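Local structure of 6-aminohexanoate-cyclic-dimer hydrolase (Arthrobacter sp., 3A2Q) at residues D100-Q105 / H232-T237; V426-S431 / Q452-Y457; R322-N327 / R333-D338; R217-I222 / Q249-N254. The protein hydrolyses the cyclic dimer of 6-aminohexanoate, a nylon-6 by-product, opening it to the linear dimer. The protein carries 1 engineered substitution. All coordinates share one frame; numbering follows the deposited sequence.

Contact 2, nearest the centre of the chain, packs a helix on a strand of the central sheet through buried, largely apolar side chains. Contact 1 lies at the surface and relies on a cation-pi contact and a bridging water. Contact 3 joins the last turns of helix 308-331 to the chain leaving it; its touching residues are also buried, yet a water enters between the backbones. Contact 4, partly buried, is the smallest and rests on a single isoleucine methyl. The segments of contacts 1 and 4 alternate along the chain, contact 4 using helix 219-229 and the turn near helix 247-250, contact 1 the loop between these helices. Contacts 3 and 4 lie on opposite sides of the molecule.

Contact 1: residues D100-Q105 / H232-T237; sequences DAYFVQ and HRPGDT
A cation-pi contact at the surface of this amidase fold joins Tyr102, at the start of helix 102-110, to Arg233 in the loop that follows helix 219-229. The guanidinium sits over one face of the phenol ring, Arg233 CZ being 4.1 Å from the centroid of the Tyr102 ring and displaced toward its rim. Since the two planes are 36° apart, the groups meet at a slant. Arg233 CB and CG lie along the CD1 side of the ring, and bends at chi2 (-51°) and chi3 (-62°) then fold the guanidinium back over its face, with NH1 3.5 Å from Tyr102 CB. Pro234 adds a smaller touch, its CD 4.3 Å from Tyr102 CZ. A type II turn from Arg233 to Asp236 fixes the loop beneath, and Asp236 OD2 tightens it by accepting from Arg233 N at 2.8 Å. Arg106 NE also lies close to Arg233 NH1, a like-charge approach that the electron-rich ring may partly offset. With an alanine at Tyr102, the guanidinium would probably lose the surface it lies on and be freer to swing away. The contact is distant from the active site. Water 1, in the guanidinium plane, completes it: the water accepts from Arg233 NH1 at 2.9 Å and donates to Gln105 OE1 at 3.0 Å.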
# COMPACT_ATOMS: atom_id res chain seq x y z
N ASP A 100 -5.17 -8.32 18.86
CA ASP A 100 -5.59 -7.45 17.76
C ASP A 100 -4.63 -6.27 17.69
O ASP A 100 -4.24 -5.71 18.72
CB ASP A 100 -6.99 -6.88 17.99
CG ASP A 100 -8.10 -7.87 17.70
OD1 ASP A 100 -7.94 -8.71 16.80
OD2 ASP A 100 -9.16 -7.78 18.38
N ALA A 101 -4.23 -5.89 16.49
CA ALA A 101 -3.35 -4.73 16.34
C ALA A 101 -4.26 -3.53 16.56
O ALA A 101 -5.48 -3.64 16.42
CB ALA A 101 -2.76 -4.69 14.94
N TYR A 102 -3.69 -2.38 16.91
CA TYR A 102 -4.50 -1.19 17.13
C TYR A 102 -5.35 -0.90 15.89
O TYR A 102 -6.52 -0.52 16.01
CB TYR A 102 -3.61 0.01 17.44
CG TYR A 102 -2.92 -0.04 18.79
CD1 TYR A 102 -1.59 0.34 18.92
CD2 TYR A 102 -3.61 -0.45 19.93
CE1 TYR A 102 -0.95 0.32 20.16
CE2 TYR A 102 -2.98 -0.46 21.18
CZ TYR A 102 -1.65 -0.08 21.29
OH TYR A 102 -1.02 -0.05 22.52
N PHE A 103 -4.77 -1.06 14.71
CA PHE A 103 -5.48 -0.81 13.46
C PHE A 103 -6.77 -1.63 13.42
O PHE A 103 -7.84 -1.11 13.12
CB PHE A 103 -4.61 -1.20 12.25
CG PHE A 103 -5.22 -0.85 10.91
CD1 PHE A 103 -4.92 0.37 10.30
CD2 PHE A 103 -6.09 -1.72 10.27
CE1 PHE A 103 -5.49 0.71 9.07
CE2 PHE A 103 -6.66 -1.39 9.05
CZ PHE A 103 -6.36 -0.18 8.44
N VAL A 104 -6.65 -2.92 13.72
CA VAL A 104 -7.80 -3.82 13.72
C VAL A 104 -8.86 -3.41 14.73
O VAL A 104 -10.05 -3.45 14.42
CB VAL A 104 -7.35 -5.28 13.99
CG1 VAL A 104 -8.57 -6.18 14.16
CG2 VAL A 104 -6.50 -5.78 12.84
N GLN A 105 -8.45 -3.01 15.92
CA GLN A 105 -9.41 -2.59 16.94
C GLN A 105 -10.16 -1.34 16.51
O GLN A 105 -11.37 -1.24 16.69
CB GLN A 105 -8.69 -2.31 18.27
CG GLN A 105 -7.92 -3.49 18.82
CD GLN A 105 -7.32 -3.19 20.18
OE1 GLN A 105 -6.73 -2.13 20.39
NE2 GLN A 105 -7.45 -4.13 21.10
N HIS A 232 -1.70 9.05 17.55
CA HIS A 232 -0.60 8.47 18.32
C HIS A 232 -1.08 7.44 19.35
O HIS A 232 -1.99 7.71 20.13
CB HIS A 232 0.17 9.57 19.06
CG HIS A 232 1.32 9.06 19.87
ND1 HIS A 232 2.49 8.61 19.30
CD2 HIS A 232 1.46 8.89 21.21
CE1 HIS A 232 3.30 8.17 20.24
NE2 HIS A 232 2.70 8.33 21.41
N ARG A 233 -0.44 6.27 19.35
CA ARG A 233 -0.78 5.22 20.30
C ARG A 233 0.48 4.94 21.12
O ARG A 233 1.58 5.27 20.71
CB ARG A 233 -1.21 3.92 19.58
CG ARG A 233 -2.38 4.07 18.60
CD ARG A 233 -3.59 4.78 19.20
NE ARG A 233 -4.19 4.08 20.34
CZ ARG A 233 -5.01 3.04 20.25
NH1 ARG A 233 -5.37 2.56 19.07
NH2 ARG A 233 -5.50 2.49 21.36
N PRO A 234 0.32 4.33 22.30
CA PRO A 234 1.46 4.02 23.17
C PRO A 234 2.59 3.26 22.47
O PRO A 234 2.37 2.19 21.89
CB PRO A 234 0.84 3.22 24.30
CG PRO A 234 -0.57 3.73 24.36
CD PRO A 234 -0.94 3.85 22.91
N GLY A 235 3.79 3.82 22.53
CA GLY A 235 4.93 3.16 21.92
C GLY A 235 5.23 3.55 20.48
O GLY A 235 6.33 3.30 20.00
N ASP A 236 4.26 4.16 19.80
CA ASP A 236 4.50 4.57 18.41
C ASP A 236 5.77 5.40 18.34
O ASP A 236 5.93 6.37 19.07
CB ASP A 236 3.33 5.41 17.87
CG ASP A 236 2.14 4.56 17.50
OD1 ASP A 236 2.27 3.32 17.44
OD2 ASP A 236 1.07 5.15 17.25
N THR A 237 6.66 5.02 17.44
CA THR A 237 7.92 5.73 17.29
C THR A 237 7.75 7.08 16.63
O THR A 237 8.29 8.09 17.09
CB THR A 237 8.92 4.93 16.44
OG1 THR A 237 9.18 3.67 17.08
CG2 THR A 237 10.21 5.70 16.27
O HOH W 1 -7.46 0.67 19.57

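Contact 2: residues V426-S431 / Q452-Y457; sequences VPFNVS and QIVAAY
Phe428 turns its CG anti to the carbonyl carbon (chi1 -51°), which carries the ring off helix 427-431 toward Val454 on strand 448-455. Val454 answers with CG1 anti to the backbone N (chi1 -173°), and both of its methyls then meet the aromatic ring. CG2 stands almost straight above the middle of the ring, 3.8 Å from the Phe428 centroid, a CH-pi contact over the face. CG1 lies further to one side, 3.6 Å from Phe428 CD1. On the opposite face of the ring rests Pro427 CB, so the phenyl is held between its own helix and the strand. Gln452, two residues before Val454, runs out extended and brings OE1 to 3.9 Å from Phe428 CD2, its amide nearly perpendicular to the ring (86°). That amide is occupied elsewhere: OE1 bonds to Arg176 NH1, and NE2 to Phe424 O. At the other end of the contact, Ser431 O faces the edge of the Tyr457 ring, 3.8 Å from CD1.

The strand lies between strands 383-387 and 435-442 of the central sheet, and the short helix packs on it, with Leu384 also touching Phe428. An alanine in place of Phe428 would probably open a gap between helix and sheet and leave both Val454 methyls without the ring they pack on. No hydrogen bond joins the two segments, so their hold on each other comes mainly from dispersion between buried groups, while the amide of Gln452 spends its bonds on Arg176 and Phe424 rather than on the helix segment.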
# COMPACT_ATOMS: atom_id res chain seq x y z
N VAL A 426 9.46 4.85 -3.70
CA VAL A 426 10.37 4.73 -2.57
C VAL A 426 10.95 6.03 -2.00
O VAL A 426 11.19 6.12 -0.79
CB VAL A 426 11.52 3.72 -2.89
CG1 VAL A 426 12.51 4.33 -3.85
CG2 VAL A 426 12.19 3.28 -1.61
N PRO A 427 11.17 7.06 -2.83
CA PRO A 427 11.73 8.29 -2.24
C PRO A 427 10.85 8.86 -1.12
O PRO A 427 11.35 9.47 -0.18
CB PRO A 427 11.82 9.24 -3.43
CG PRO A 427 11.93 8.34 -4.61
CD PRO A 427 10.96 7.24 -4.28
N PHE A 428 9.54 8.66 -1.23
CA PHE A 428 8.62 9.20 -0.24
C PHE A 428 8.45 8.35 1.01
O PHE A 428 7.87 8.81 1.99
CB PHE A 428 7.31 9.53 -0.95
CG PHE A 428 7.54 10.37 -2.17
CD1 PHE A 428 8.04 11.67 -2.03
CD2 PHE A 428 7.45 9.82 -3.44
CE1 PHE A 428 8.46 12.39 -3.15
CE2 PHE A 428 7.87 10.53 -4.56
CZ PHE A 428 8.38 11.82 -4.41
N ASN A 429 8.95 7.12 0.97
CA ASN A 429 8.93 6.28 2.16
C ASN A 429 10.08 6.84 2.98
O ASN A 429 10.02 6.89 4.20
CB ASN A 429 9.25 4.82 1.84
CG ASN A 429 8.12 4.12 1.15
OD1 ASN A 429 8.06 4.07 -0.07
ND2 ASN A 429 7.19 3.58 1.94
N VAL A 430 11.14 7.27 2.29
CA VAL A 430 12.29 7.84 3.00
C VAL A 430 11.98 9.21 3.58
O VAL A 430 12.35 9.49 4.71
CB VAL A 430 13.53 7.94 2.08
CG1 VAL A 430 14.66 8.64 2.82
CG2 VAL A 430 13.96 6.54 1.67
N SER A 431 11.29 10.07 2.83
CA SER A 431 10.96 11.40 3.33
C SER A 431 9.79 11.37 4.31
O SER A 431 9.66 12.25 5.15
CB SER A 431 10.63 12.36 2.18
OG SER A 431 9.38 12.03 1.61
N GLN A 452 0.47 9.59 -9.30
CA GLN A 452 0.84 9.86 -7.91
C GLN A 452 0.90 11.35 -7.58
O GLN A 452 1.37 12.16 -8.38
CB GLN A 452 2.20 9.21 -7.60
CG GLN A 452 2.55 9.18 -6.11
CD GLN A 452 3.87 8.49 -5.79
OE1 GLN A 452 4.12 8.13 -4.64
NE2 GLN A 452 4.73 8.33 -6.80
N ILE A 453 0.41 11.69 -6.39
CA ILE A 453 0.43 13.07 -5.93
C ILE A 453 1.10 13.04 -4.56
O ILE A 453 0.76 12.20 -3.72
CB ILE A 453 -1.00 13.64 -5.75
CG1 ILE A 453 -1.88 13.26 -6.94
CG2 ILE A 453 -0.93 15.15 -5.61
CD1 ILE A 453 -1.37 13.74 -8.26
N VAL A 454 2.05 13.94 -4.34
CA VAL A 454 2.79 14.01 -3.07
C VAL A 454 2.68 15.41 -2.47
O VAL A 454 2.98 16.39 -3.14
CB VAL A 454 4.29 13.71 -3.28
CG1 VAL A 454 4.99 13.61 -1.93
CG2 VAL A 454 4.47 12.43 -4.10
N ALA A 455 2.27 15.49 -1.21
CA ALA A 455 2.14 16.77 -0.51
C ALA A 455 3.20 16.88 0.58
O ALA A 455 3.93 15.92 0.85
CB ALA A 455 0.75 16.90 0.09
N ALA A 456 3.30 18.05 1.20
CA ALA A 456 4.28 18.25 2.26
C ALA A 456 3.97 17.36 3.47
O ALA A 456 2.83 16.94 3.66
CB ALA A 456 4.30 19.73 2.68
N TYR A 457 4.99 17.09 4.27
CA TYR A 457 4.86 16.26 5.47
C TYR A 457 3.63 16.67 6.28
O TYR A 457 3.49 17.84 6.66
CB TYR A 457 6.11 16.43 6.34
CG TYR A 457 6.33 15.36 7.39
CD1 TYR A 457 7.02 14.19 7.08
CD2 TYR A 457 5.85 15.51 8.69
CE1 TYR A 457 7.24 13.20 8.04
CE2 TYR A 457 6.06 14.53 9.65
CZ TYR A 457 6.75 13.38 9.32
OH TYR A 457 6.94 12.40 10.27

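Contact 3: residues R322-N327 / R333-D338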
# COMPACT_ATOMS: atom_id res chain seq x y z
N ARG A 322 16.10 -10.17 11.10
CA ARG A 322 15.54 -10.17 12.45
C ARG A 322 14.08 -10.57 12.46
O ARG A 322 13.56 -11.05 13.47
CB ARG A 322 15.72 -8.78 13.09
CG ARG A 322 17.17 -8.39 13.32
CD ARG A 322 17.29 -7.14 14.19
NE ARG A 322 16.72 -7.36 15.52
CZ ARG A 322 15.67 -6.70 16.00
NH1 ARG A 322 15.07 -5.77 15.26
NH2 ARG A 322 15.21 -6.98 17.21
N GLU A 323 13.40 -10.39 11.32
CA GLU A 323 12.00 -10.75 11.21
C GLU A 323 11.88 -12.28 11.14
O GLU A 323 10.94 -12.86 11.67
CB GLU A 323 11.40 -10.13 9.96
CG GLU A 323 9.89 -10.18 9.90
CD GLU A 323 9.23 -9.50 11.09
OE1 GLU A 323 9.89 -8.66 11.75
OE2 GLU A 323 8.06 -9.81 11.37
N ILE A 324 12.85 -12.90 10.49
CA ILE A 324 12.88 -14.36 10.38
C ILE A 324 13.04 -14.90 11.80
O ILE A 324 12.43 -15.90 12.18
CB ILE A 324 14.07 -14.82 9.52
CG1 ILE A 324 13.84 -14.44 8.06
CG2 ILE A 324 14.27 -16.33 9.68
CD1 ILE A 324 15.01 -14.76 7.15
N GLU A 325 13.86 -14.21 12.58
CA GLU A 325 14.11 -14.57 13.96
C GLU A 325 12.85 -14.39 14.81
O GLU A 325 12.50 -15.25 15.61
CB GLU A 325 15.26 -13.72 14.51
CG GLU A 325 15.38 -13.70 16.02
CD GLU A 325 16.66 -13.04 16.49
OE1 GLU A 325 17.07 -12.03 15.88
OE2 GLU A 325 17.27 -13.55 17.46
N ARG A 326 12.17 -13.27 14.62
CA ARG A 326 10.95 -12.98 15.38
C ARG A 326 9.86 -14.01 15.12
O ARG A 326 9.15 -14.43 16.04
CB ARG A 326 10.42 -11.59 15.04
CG ARG A 326 9.29 -11.13 15.95
CD ARG A 326 8.72 -9.77 15.55
NE ARG A 326 7.95 -9.83 14.31
CZ ARG A 326 6.73 -10.33 14.20
NH1 ARG A 326 6.11 -10.83 15.25
NH2 ARG A 326 6.13 -10.33 13.02
N ASN A 327 9.70 -14.41 13.87
CA ASN A 327 8.68 -15.39 13.53
C ASN A 327 9.05 -16.76 14.10
O ASN A 327 8.19 -17.51 14.52
CB ASN A 327 8.49 -15.45 12.01
CG ASN A 327 7.47 -14.43 11.52
OD1 ASN A 327 6.27 -14.64 11.64
ND2 ASN A 327 7.96 -13.32 10.97
N ARG A 333 10.61 -22.32 17.53
CA ARG A 333 11.79 -22.94 16.93
C ARG A 333 12.40 -22.02 15.89
O ARG A 333 11.68 -21.30 15.18
CB ARG A 333 11.42 -24.27 16.27
CG ARG A 333 10.62 -24.12 14.98
CD ARG A 333 10.29 -25.47 14.36
NE ARG A 333 9.60 -25.33 13.09
CZ ARG A 333 10.17 -24.87 11.97
NH1 ARG A 333 11.44 -24.52 11.97
NH2 ARG A 333 9.45 -24.76 10.86
N PRO A 334 13.73 -22.03 15.77
CA PRO A 334 14.41 -21.18 14.79
C PRO A 334 13.99 -21.58 13.38
O PRO A 334 13.66 -22.75 13.13
CB PRO A 334 15.89 -21.47 15.03
CG PRO A 334 15.93 -21.95 16.46
CD PRO A 334 14.70 -22.80 16.56
N LEU A 335 13.97 -20.62 12.46
CA LEU A 335 13.60 -20.91 11.09
C LEU A 335 14.88 -21.20 10.32
O LEU A 335 15.93 -20.61 10.61
CB LEU A 335 12.86 -19.72 10.46
CG LEU A 335 11.51 -19.37 11.09
CD1 LEU A 335 10.89 -18.18 10.36
CD2 LEU A 335 10.58 -20.57 11.02
N THR A 336 14.80 -22.10 9.36
CA THR A 336 15.97 -22.47 8.57
C THR A 336 15.78 -22.12 7.10
O THR A 336 14.70 -21.72 6.68
CB THR A 336 16.25 -23.98 8.66
OG1 THR A 336 15.23 -24.70 7.95
CG2 THR A 336 16.26 -24.43 10.11
N GLU A 337 16.85 -22.31 6.33
CA GLU A 337 16.83 -22.02 4.91
C GLU A 337 15.73 -22.78 4.19
O GLU A 337 15.45 -22.53 3.02
CB GLU A 337 18.19 -22.38 4.30
CG GLU A 337 18.34 -22.04 2.83
CD GLU A 337 19.75 -22.26 2.32
OE1 GLU A 337 20.01 -21.94 1.15
OE2 GLU A 337 20.59 -22.74 3.11
N ASP A 338 15.08 -23.70 4.91
CA ASP A 338 14.01 -24.50 4.32
C ASP A 338 12.62 -23.97 4.67
O ASP A 338 11.61 -24.45 4.14
CB ASP A 338 14.13 -25.96 4.79
CG ASP A 338 15.47 -26.58 4.43
OD1 ASP A 338 15.83 -26.56 3.23
OD2 ASP A 338 16.16 -27.08 5.35
O HOH W 2 13.99 -18.09 13.23
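The apolar part of this contact is made by Leu335, which the loop after helix 308-331 folds back against Ile324 and Asn327. Leu335 CB lies 3.8 Å from Ile324 CG2, and the leucine's CD1 methyl comes down on the helix itself, 3.3 Å from Ile324 O, a tight approach. Asn327 contributes its CB, 4.0 Å from Leu335 CD1, while its amide leads off elsewhere. Ile324 has CG2 anti to the backbone N, which sets this branch against Leu335; beyond the two segments the isoleucine also packs on Val348 of helix 342-352 and on Met123, a residue of the 6-aminohexanoate pocket.

The polar link across the contact is a water. Water 2 donates to Ile324 O at 2.9 Å and accepts from Leu335 N at 2.6 Å, tying helix to loop beside the leucine side chain.

Other polar bonds lie within the helix. Asn327 ND2 donates to Glu323 O at 3.1 Å from above the carbonyl plane, and Asn327 N reaches the same oxygen from the opposite face, so two donors grip it. Arg326 holds Glu323 side-on, NE and NH2 both converging on OE2, with the NH2 bond at 2.6 Å forming a salt bridge.

Helix and returning chain are thus joined by methyl packing and one shared water, without a direct hydrogen bond between them. The water supplies a partner for the main-chain N-H of buried Leu335, whereas the Arg326-Glu323 ion pair, formed three residues apart on the helix, does not reach the loop segment.

Contact 4: residues R217-I222 / Q249-N254; sequences RSVRDI and QGISEN
Ile251 points its fully extended side chain end-on at the first turn of helix 219-229, and its CD1 methyl alone makes the touch. CG1 anti to the backbone N (chi1 178°) and a straight second torsion (chi2 -178°) carry that methyl as far from its own backbone as the side chain allows. It arrives where two consecutive residues meet: Val219 CG1 and Arg220 CA are each 3.7 Å from Ile251 CD1. Arg220 offers only its base, with CB 4.2 Å from the same methyl, because its chi1 of 68° sends the rest of the chain away to a salt bridge with Asp9.

Local bonds shape both partners. Ser218 is the N-cap of the helix, its OG accepting from Asp221 N at 3.2 Å, consistent with a well-formed first turn bearing Val219 and Arg220. Ile251 occupies the second position of a type I turn from Gly250 to Glu253, closed by Glu253 N to Gly250 O at 2.9 Å. Helix 460-473 runs beside both segments: Ala467 touches Val219 and Ala468 touches Ile251, so the two hydrophobic side chains share a third wall.

The contact therefore joins the turn from Gly250 to Glu253 to the start of helix 219-229, well away from the active site. It is purely apolar and small, a single methyl set against a valine branch and helix backbone, while the charged end of Arg220 is engaged elsewhere and adds no electrostatic pull between the segments.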
# COMPACT_ATOMS: atom_id res chain seq x y z
N ARG A 217 -11.83 2.87 -3.44
CA ARG A 217 -12.12 3.25 -4.81
C ARG A 217 -12.59 4.70 -4.92
O ARG A 217 -12.86 5.20 -6.01
CB ARG A 217 -13.16 2.30 -5.43
CG ARG A 217 -12.65 0.88 -5.64
CD ARG A 217 -13.58 0.09 -6.55
NE ARG A 217 -14.92 0.01 -6.00
CZ ARG A 217 -15.31 -0.85 -5.06
NH1 ARG A 217 -14.45 -1.74 -4.56
NH2 ARG A 217 -16.55 -0.82 -4.61
N SER A 218 -12.68 5.39 -3.78
CA SER A 218 -13.09 6.79 -3.78
C SER A 218 -12.22 7.58 -2.81
O SER A 218 -11.70 7.03 -1.84
CB SER A 218 -14.56 6.94 -3.37
OG SER A 218 -14.74 6.62 -2.00
N VAL A 219 -12.06 8.87 -3.07
CA VAL A 219 -11.24 9.70 -2.21
C VAL A 219 -11.92 9.92 -0.86
O VAL A 219 -11.24 10.03 0.17
CB VAL A 219 -10.93 11.06 -2.88
CG1 VAL A 219 -10.08 11.92 -1.95
CG2 VAL A 219 -10.18 10.82 -4.19
N ARG A 220 -13.25 9.95 -0.84
CA ARG A 220 -13.94 10.16 0.42
C ARG A 220 -13.76 8.96 1.35
O ARG A 220 -13.70 9.12 2.57
CB ARG A 220 -15.43 10.46 0.19
CG ARG A 220 -16.26 9.30 -0.34
CD ARG A 220 -17.70 9.75 -0.54
NE ARG A 220 -18.59 8.64 -0.89
CZ ARG A 220 -19.91 8.77 -1.05
NH1 ARG A 220 -20.49 9.95 -0.89
NH2 ARG A 220 -20.64 7.71 -1.35
N ASP A 221 -13.66 7.77 0.77
CA ASP A 221 -13.46 6.57 1.57
C ASP A 221 -12.10 6.63 2.28
O ASP A 221 -11.97 6.21 3.42
CB ASP A 221 -13.51 5.32 0.69
CG ASP A 221 -14.90 4.70 0.62
OD1 ASP A 221 -15.87 5.33 1.09
OD2 ASP A 221 -15.02 3.58 0.08
N ILE A 222 -11.09 7.14 1.59
CA ILE A 222 -9.75 7.26 2.17
C ILE A 222 -9.79 8.25 3.33
O ILE A 222 -9.26 7.99 4.41
CB ILE A 222 -8.71 7.72 1.12
CG1 ILE A 222 -8.54 6.63 0.06
CG2 ILE A 222 -7.37 8.03 1.79
CD1 ILE A 222 -7.97 5.33 0.60
N GLN A 249 -14.34 15.85 6.55
CA GLN A 249 -14.91 17.19 6.47
C GLN A 249 -14.10 18.14 5.60
O GLN A 249 -14.66 18.92 4.82
CB GLN A 249 -15.04 17.80 7.87
CG GLN A 249 -16.07 17.15 8.77
CD GLN A 249 -16.11 17.77 10.16
OE1 GLN A 249 -16.13 19.00 10.30
NE2 GLN A 249 -16.13 16.93 11.19
N GLY A 250 -12.78 18.08 5.72
CA GLY A 250 -11.91 18.96 4.96
C GLY A 250 -11.74 18.65 3.48
O GLY A 250 -11.37 19.52 2.70
N ILE A 251 -12.03 17.41 3.10
CA ILE A 251 -11.89 16.98 1.71
C ILE A 251 -12.63 17.86 0.70
O ILE A 251 -12.22 17.97 -0.45
CB ILE A 251 -12.36 15.51 1.56
CG1 ILE A 251 -12.26 15.07 0.10
CG2 ILE A 251 -13.78 15.36 2.08
CD1 ILE A 251 -12.74 13.66 -0.14
N SER A 252 -13.71 18.50 1.14
CA SER A 252 -14.50 19.34 0.24
C SER A 252 -14.09 20.82 0.24
O SER A 252 -14.63 21.62 -0.52
CB SER A 252 -15.99 19.22 0.57
OG SER A 252 -16.23 19.46 1.95
N GLU A 253 -13.14 21.17 1.09
CA GLU A 253 -12.68 22.55 1.17
C GLU A 253 -11.83 22.91 -0.04
O GLU A 253 -11.08 22.07 -0.55
CB GLU A 253 -11.90 22.78 2.46
CG GLU A 253 -12.77 22.79 3.70
CD GLU A 253 -11.96 22.76 4.98
OE1 GLU A 253 -11.03 23.58 5.12
OE2 GLU A 253 -12.27 21.93 5.86
N ASN A 254 -11.95 24.15 -0.51
CA ASN A 254 -11.19 24.61 -1.66
C ASN A 254 -9.80 25.05 -1.20
O ASN A 254 -9.66 26.01 -0.45
CB ASN A 254 -11.91 25.79 -2.33
CG ASN A 254 -11.33 26.13 -3.69
OD1 ASN A 254 -10.14 26.40 -3.82
ND2 ASN A 254 -12.18 26.11 -4.71